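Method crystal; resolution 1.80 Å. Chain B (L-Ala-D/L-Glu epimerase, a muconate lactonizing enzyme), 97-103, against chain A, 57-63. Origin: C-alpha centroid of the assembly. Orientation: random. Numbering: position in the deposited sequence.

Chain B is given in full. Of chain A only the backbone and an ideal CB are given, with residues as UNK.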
# COMPACT_ATOMS: atom_id res chain seq x y z
N GLY B 97 15.54 -6.60 -30.92
CA GLY B 97 16.00 -7.89 -30.48
C GLY B 97 17.52 -7.97 -30.49
O GLY B 97 18.13 -8.62 -29.64
N ALA B 98 18.14 -7.27 -31.44
CA ALA B 98 19.60 -7.30 -31.56
C ALA B 98 20.34 -6.07 -31.04
O ALA B 98 21.55 -6.12 -30.83
CB ALA B 98 19.98 -7.55 -33.03
N ILE B 99 19.62 -4.97 -30.83
CA ILE B 99 20.24 -3.74 -30.35
C ILE B 99 19.57 -3.20 -29.10
O ILE B 99 18.38 -2.87 -29.12
CB ILE B 99 20.18 -2.62 -31.43
CG1 ILE B 99 20.72 -3.13 -32.77
CG2 ILE B 99 20.96 -1.40 -30.96
CD1 ILE B 99 22.16 -3.61 -32.74
N LYS B 100 20.33 -3.10 -28.01
CA LYS B 100 19.81 -2.59 -26.74
C LYS B 100 19.93 -1.07 -26.74
O LYS B 100 20.94 -0.52 -27.16
CB LYS B 100 20.62 -3.15 -25.57
CG LYS B 100 20.52 -4.66 -25.39
CD LYS B 100 19.10 -5.07 -25.06
CE LYS B 100 19.02 -6.55 -24.70
NZ LYS B 100 17.65 -6.93 -24.23
N GLY B 101 18.88 -0.40 -26.27
CA GLY B 101 18.90 1.05 -26.24
C GLY B 101 19.16 1.66 -27.60
O GLY B 101 18.59 1.22 -28.61
N ASN B 102 20.03 2.68 -27.64
CA ASN B 102 20.38 3.38 -28.87
C ASN B 102 19.14 3.84 -29.62
O ASN B 102 19.05 3.71 -30.85
CB ASN B 102 21.24 2.47 -29.76
CG ASN B 102 22.62 2.26 -29.19
OD1 ASN B 102 23.56 2.99 -29.51
ND2 ASN B 102 22.74 1.26 -28.31
N THR B 103 18.18 4.37 -28.88
CA THR B 103 16.93 4.84 -29.46
C THR B 103 17.10 5.98 -30.46
O THR B 103 16.31 6.11 -31.39
CB THR B 103 15.95 5.28 -28.36
OG1 THR B 103 16.53 6.32 -27.58
CG2 THR B 103 15.62 4.09 -27.46
N UNK A 57 28.86 -6.67 -29.08
CA UNK A 57 28.52 -5.37 -29.63
C UNK A 57 27.45 -4.61 -28.87
O UNK A 57 27.73 -4.04 -27.81
CB UNK A 57 28.07 -5.54 -31.08
N UNK A 58 26.23 -4.60 -29.40
CA UNK A 58 25.12 -3.91 -28.75
C UNK A 58 24.00 -4.87 -28.37
O UNK A 58 22.89 -4.44 -28.02
CB UNK A 58 24.57 -2.81 -29.66
N UNK A 59 24.28 -6.17 -28.44
CA UNK A 59 23.28 -7.18 -28.13
C UNK A 59 23.00 -7.39 -26.64
O UNK A 59 21.92 -7.87 -26.28
CB UNK A 59 23.72 -8.51 -28.74
N UNK A 60 23.94 -7.02 -25.79
CA UNK A 60 23.76 -7.20 -24.35
C UNK A 60 23.70 -5.92 -23.54
O UNK A 60 23.14 -5.90 -22.44
CB UNK A 60 24.90 -8.07 -23.81
N UNK A 61 24.26 -4.84 -24.07
CA UNK A 61 24.24 -3.56 -23.38
C UNK A 61 24.12 -2.44 -24.39
O UNK A 61 24.26 -2.67 -25.58
CB UNK A 61 25.49 -3.38 -22.52
N UNK A 62 23.88 -1.22 -23.92
CA UNK A 62 23.73 -0.08 -24.83
C UNK A 62 25.05 0.56 -25.24
O UNK A 62 25.07 1.43 -26.10
CB UNK A 62 22.84 0.98 -24.18
N UNK A 63 26.14 0.12 -24.63
CA UNK A 63 27.46 0.68 -24.92
C UNK A 63 28.35 -0.30 -25.69
O UNK A 63 28.74 -1.34 -25.17
CB UNK A 63 28.15 1.09 -23.62

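The 57–63 segment of chain A runs alongside the turn of chain B where a helix ends and the backbone passes through Ile B99 and Lys B100 to Asn B102. Position 57 lies out of reach of this turn, so the neighbour says nothing about its side chain. Its backbone does: phi/psi of 62/-103 is a region that favours glycine, and the residue is Gly A57.

At position 58 CA-to-CB points toward chain B. The ideal CB lies 4.0 Å from Ile B99 CD1, and Asn B102 lies further along the same side, so the site offers an apolar wall with an amide at its far end. A medium-sized aliphatic residue such as leucine, isoleucine or methionine would suit it. The carbonyl is already engaged whatever the side chain: Lys B100 N donates to O of position 58 at 2.9 Å with an angle of 163°, and Ile B99 CA adds a CA-H...O contact to the same oxygen at 3.6 Å. The residue is Leu A58, in the m, t rotamer. Its CB packs on Ile B99 CD1, while its CD2 comes within 3.6 Å of Asn B102 ND2, a contact of packing rather than polarity.

Position 59 points away overall, yet its ideal CB is 3.8 Å from Ala B98 O, a carbonyl near the end of the helix. A short side chain with a donor could turn back to this acceptor; serine or threonine would serve, and alanine would fit without using it. The residue is Ser A59, whose m rotamer lets OG donate to Ala B98 O at 3.2 Å. Its CA approaches the same oxygen, Ala B98 O, at 3.4 Å in a CA-H...O contact.

At position 60 CB is directed away and meets nothing of chain B, so many residues are compatible. It is Tyr A60, whose side chain makes no contact here; the backbone instead meets the lysine, with Lys B100 CG 3.9 Å from Tyr A60 C.

Position 61 also points away, with room for a CB, and its phi/psi of -145/170 does not demand glycine. The deposited residue is nevertheless Gly A61, whose O lies 3.7 Å from Lys B100 CB.

At position 62 CB points sideways, 3.8 Å from Lys B100 O and 4.5 Å from Gly B101 CA. A compact aliphatic group, or a small hydroxyl residue such as threonine, could cover this backbone. The residue is Val A62: CG1 rests 3.6 Å from Lys B100 O and 3.7 Å from Gly B101 CA, occupying space that a CB on Gly B101 would invade. Its backbone also takes part, for Asn B102 ND2 donates to Val A62 O at 3.2 Å and also to Lys B100 O at 2.8 Å, tying the turn to itself and to its neighbour.

Position 63 points away and leaves the choice open, polar or charged residues included. It is Glu A63, whose OE1 is hydrogen-bonded elsewhere in the structure.

Chain A (57-63) GLSYGVE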
# COMPACT_ATOMS: atom_id res chain seq x y z
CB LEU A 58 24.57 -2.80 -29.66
CG LEU A 58 25.49 -1.57 -29.85
CD1 LEU A 58 24.90 -0.64 -30.90
CD2 LEU A 58 25.65 -0.84 -28.52
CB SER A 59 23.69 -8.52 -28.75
OG SER A 59 23.66 -8.45 -30.16
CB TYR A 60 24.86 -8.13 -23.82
CG TYR A 60 24.75 -9.53 -24.37
CD1 TYR A 60 23.84 -10.45 -23.82
CD2 TYR A 60 25.49 -9.93 -25.48
CE1 TYR A 60 23.68 -11.72 -24.38
CE2 TYR A 60 25.33 -11.20 -26.04
CZ TYR A 60 24.42 -12.09 -25.49
OH TYR A 60 24.27 -13.33 -26.05
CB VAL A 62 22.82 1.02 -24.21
CG1 VAL A 62 21.52 0.40 -23.71
CG2 VAL A 62 23.55 1.73 -23.08
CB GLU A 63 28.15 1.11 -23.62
CG GLU A 63 27.42 2.22 -22.86
CD GLU A 63 28.11 2.63 -21.56
OE1 GLU A 63 29.30 3.00 -21.60
OE2 GLU A 63 27.45 2.59 -20.51
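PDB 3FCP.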